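Local coordinates for uncharacterized protein (Bacteroides ovatus, PDB 4IRT) that is of unknown function but carries a BNR repeat-like beta-propeller domain and is a putative neuraminidase, so it may act on sialic acid-containing glycans, at residues V29-E34 with M78-E83. Sequence-based numbering, arbitrary orientation.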
ATOM      1  N   VAL A  29       0.956  12.233  -0.063  1.00 10.29           N
ATOM      2  CA  VAL A  29       0.340  12.437   1.222  1.00 10.40           C
ATOM      3  C   VAL A  29       0.125  13.900   1.512  1.00 10.01           C
ATOM      4  O   VAL A  29       1.030  14.719   1.335  1.00 10.31           O
ATOM      5  CB  VAL A  29       1.128  11.751   2.349  1.00 11.58           C
ATOM      6  CG1 VAL A  29       2.529  12.322   2.483  1.00 12.48           C
ATOM      7  CG2 VAL A  29       0.394  11.923   3.668  1.00 12.54           C
ATOM      8  N   THR A  30      -1.089  14.209   1.943  1.00 10.37           N
ATOM      9  CA  THR A  30      -1.485  15.567   2.347  1.00 10.77           C
ATOM     10  C   THR A  30      -1.312  15.795   3.855  1.00 11.40           C
ATOM     11  O   THR A  30      -1.693  14.968   4.665  1.00 12.58           O
ATOM     12  CB  THR A  30      -2.960  15.842   1.948  1.00 10.99           C
ATOM     13  OG1 THR A  30      -3.039  15.980   0.510  1.00 11.98           O
ATOM     14  CG2 THR A  30      -3.506  17.128   2.601  1.00 11.20           C
ATOM     15  N   HIS A  31      -0.787  16.963   4.214  1.00 11.73           N
ATOM     16  CA  HIS A  31      -0.804  17.424   5.604  1.00 12.23           C
ATOM     17  C   HIS A  31      -1.339  18.848   5.537  1.00 12.63           C
ATOM     18  O   HIS A  31      -0.760  19.704   4.869  1.00 13.05           O
ATOM     19  CB  HIS A  31       0.598  17.356   6.194  1.00 11.95           C
ATOM     20  CG  HIS A  31       0.669  17.710   7.640  1.00 12.70           C
ATOM     21  ND1 HIS A  31       0.283  16.851   8.643  1.00 13.01           N
ATOM     22  CD2 HIS A  31       1.080  18.849   8.254  1.00 13.31           C
ATOM     23  CE1 HIS A  31       0.436  17.441   9.809  1.00 13.07           C
ATOM     24  NE2 HIS A  31       0.930  18.647   9.600  1.00 14.43           N
ATOM     25  N   GLY A  32      -2.491  19.072   6.146  1.00 13.18           N
ATOM     26  CA  GLY A  32      -3.129  20.399   6.069  1.00 13.48           C
ATOM     27  C   GLY A  32      -3.570  20.676   4.631  1.00 12.81           C
ATOM     28  O   GLY A  32      -4.279  19.862   4.021  1.00 13.14           O
ATOM     29  N   ASP A  33      -3.171  21.816   4.089  1.00 13.44           N
ATOM     30  CA  ASP A  33      -3.463  22.104   2.690  1.00 14.34           C
ATOM     31  C   ASP A  33      -2.264  21.918   1.751  1.00 14.13           C
ATOM     32  O   ASP A  33      -2.267  22.445   0.646  1.00 14.12           O
ATOM     33  CB  ASP A  33      -4.114  23.492   2.534  1.00 15.53           C
ATOM     34  CG  ASP A  33      -3.139  24.647   2.683  1.00 16.77           C
ATOM     35  OD1 ASP A  33      -1.983  24.467   3.138  1.00 15.88           O
ATOM     36  OD2 ASP A  33      -3.545  25.773   2.309  1.00 17.77           O
ATOM     37  N   GLU A  34      -1.257  21.163   2.192  1.00 13.58           N
ATOM     38  CA  GLU A  34      -0.066  20.892   1.369  1.00 14.12           C
ATOM     39  C   GLU A  34      -0.025  19.425   1.040  1.00 13.36           C
ATOM     40  O   GLU A  34      -0.343  18.597   1.877  1.00 14.40           O
ATOM     41  CB  GLU A  34       1.193  21.278   2.116  1.00 15.25           C
ATOM     42  CG  GLU A  34       1.237  22.783   2.264  1.00 18.87           C
ATOM     43  CD  GLU A  34       2.387  23.329   3.077  1.00 24.48           C
ATOM     44  OE1 GLU A  34       3.016  22.610   3.872  1.00 20.35           O
ATOM     45  OE2 GLU A  34       2.634  24.537   2.922  1.00 35.35           O
HETATM   46  N   MSE A  78       6.764   7.320   2.325  1.00  9.05           N
HETATM   47  CA  MSE A  78       6.816   8.549   3.114  1.00  9.88           C
HETATM   48  C   MSE A  78       5.557   8.771   3.923  1.00 10.25           C
HETATM   49  O   MSE A  78       4.500   8.140   3.685  1.00  9.54           O
HETATM   50  CB  MSE A  78       7.062   9.740   2.192  1.00  9.68           C
HETATM   51  CG  MSE A  78       5.786  10.301   1.616  1.00  9.58           C
HETATM   52 SE   MSE A  78       5.958  11.566   0.131  0.75  9.81          SE
HETATM   53  CE  MSE A  78       7.122  12.833   0.950  1.00 10.15           C
HETATM   54  N   MSE A  79       5.656   9.681   4.898  1.00 10.53           N
HETATM   55  CA  MSE A  79       4.528  10.069   5.747  1.00 10.71           C
HETATM   56  C   MSE A  79       4.881  11.333   6.479  1.00 10.81           C
HETATM   57  O   MSE A  79       6.053  11.634   6.659  1.00 12.32           O
HETATM   58  CB  MSE A  79       4.239   8.959   6.767  1.00 11.01           C
HETATM   59  CG  MSE A  79       3.040   9.171   7.688  1.00 12.39           C
HETATM   60 SE   MSE A  79       1.359   9.540   6.765  0.75 11.41          SE
HETATM   61  CE  MSE A  79       1.312   8.069   5.516  1.00 13.31           C
ATOM     62  N   ILE A  80       3.870  12.086   6.908  1.00 11.08           N
ATOM     63  CA  ILE A  80       4.070  13.324   7.656  1.00 11.71           C
ATOM     64  C   ILE A  80       3.544  13.099   9.068  1.00 12.07           C
ATOM     65  O   ILE A  80       2.447  12.551   9.254  1.00 12.16           O
ATOM     66  CB  ILE A  80       3.311  14.512   7.051  1.00 12.67           C
ATOM     67  CG1 ILE A  80       3.448  14.572   5.513  1.00 13.32           C
ATOM     68  CG2 ILE A  80       3.772  15.827   7.709  1.00 13.41           C
ATOM     69  CD1 ILE A  80       4.804  14.930   4.989  1.00 14.24           C
ATOM     70  N   ASP A  81       4.327  13.489  10.062  1.00 12.74           N
ATOM     71  CA  ASP A  81       3.905  13.364  11.460  1.00 12.14           C
ATOM     72  C   ASP A  81       3.111  14.604  11.888  1.00 13.54           C
ATOM     73  O   ASP A  81       2.931  15.539  11.100  1.00 13.90           O
ATOM     74  CB  ASP A  81       5.093  13.026  12.397  1.00 12.55           C
ATOM     75  CG  ASP A  81       6.096  14.183  12.575  1.00 13.46           C
ATOM     76  OD1 ASP A  81       5.742  15.351  12.340  1.00 13.45           O
ATOM     77  OD2 ASP A  81       7.263  13.894  12.967  1.00 13.76           O
ATOM     78  N   GLY A  82       2.683  14.635  13.143  1.00 14.35           N
ATOM     79  CA  GLY A  82       1.800  15.690  13.632  1.00 14.91           C
ATOM     80  C   GLY A  82       2.419  17.073  13.673  1.00 16.60           C
ATOM     81  O   GLY A  82       1.697  18.052  13.800  1.00 18.79           O
ATOM     82  N   GLU A  83       3.748  17.153  13.658  1.00 15.87           N
ATOM     83  CA  GLU A  83       4.467  18.420  13.690  1.00 16.29           C
ATOM     84  C   GLU A  83       4.883  18.811  12.295  1.00 15.78           C
ATOM     85  O   GLU A  83       5.451  19.873  12.097  1.00 16.93           O
ATOM     86  CB  GLU A  83       5.690  18.327  14.604  1.00 17.96           C
ATOM     87  CG  GLU A  83       5.355  18.473  16.084  1.00 20.34           C
ATOM     88  CD  GLU A  83       6.485  18.059  17.011  1.00 25.02           C
ATOM     89  OE1 GLU A  83       7.547  17.568  16.558  1.00 26.73           O
ATOM     90  OE2 GLU A  83       6.285  18.188  18.226  1.00 31.97           O
TER
HETATM   91  O   HOH W   1       1.793  20.220  11.640  1.00 24.92           O
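Val29 lies level with Met79, and His31 with Ile80, across two nearly parallel strands, 29-31 and 78-80, whose axes approach to 7.3 Å at an angle of 13°. No backbone hydrogen bond joins them, and side chains fill the gap. Val29 splits its two methyls: CG1 lies 3.9 Å from Ile80 CG1 and also touches Met78 CG, while CG2 meets SE of selenomethionine Met79 at 4.0 Å. The CA-CB bond of Met79 points away from Val29, but a bend at chi2 (54°) brings SE back, the side chain crossing the valine at about a right angle. Each strand is the first of its own antiparallel sheet, 28-31 paired with 34-40 and 76-80 with 86-90, so the contact joins neighbouring blades of the beta-propeller at their innermost strands. Farther along, Ile80 CG2 sits over one face of the His31 imidazole, a CH-pi contact 3.9 Å from the centroid and displaced toward the rim, nearest CG. His31 CG is anti to the backbone N, and with chi2 at 77° the ring is turned so that CE1 lies 3.4 Å from Asp81 O. A water in the ring plane, 2.7 Å from His31 NE2, donates to Gly82 O. Asp81 OD1 accepts from Glu83 N in an Asx turn that shapes this loop, while OD2 is hydrogen-bonded to His87 NE2.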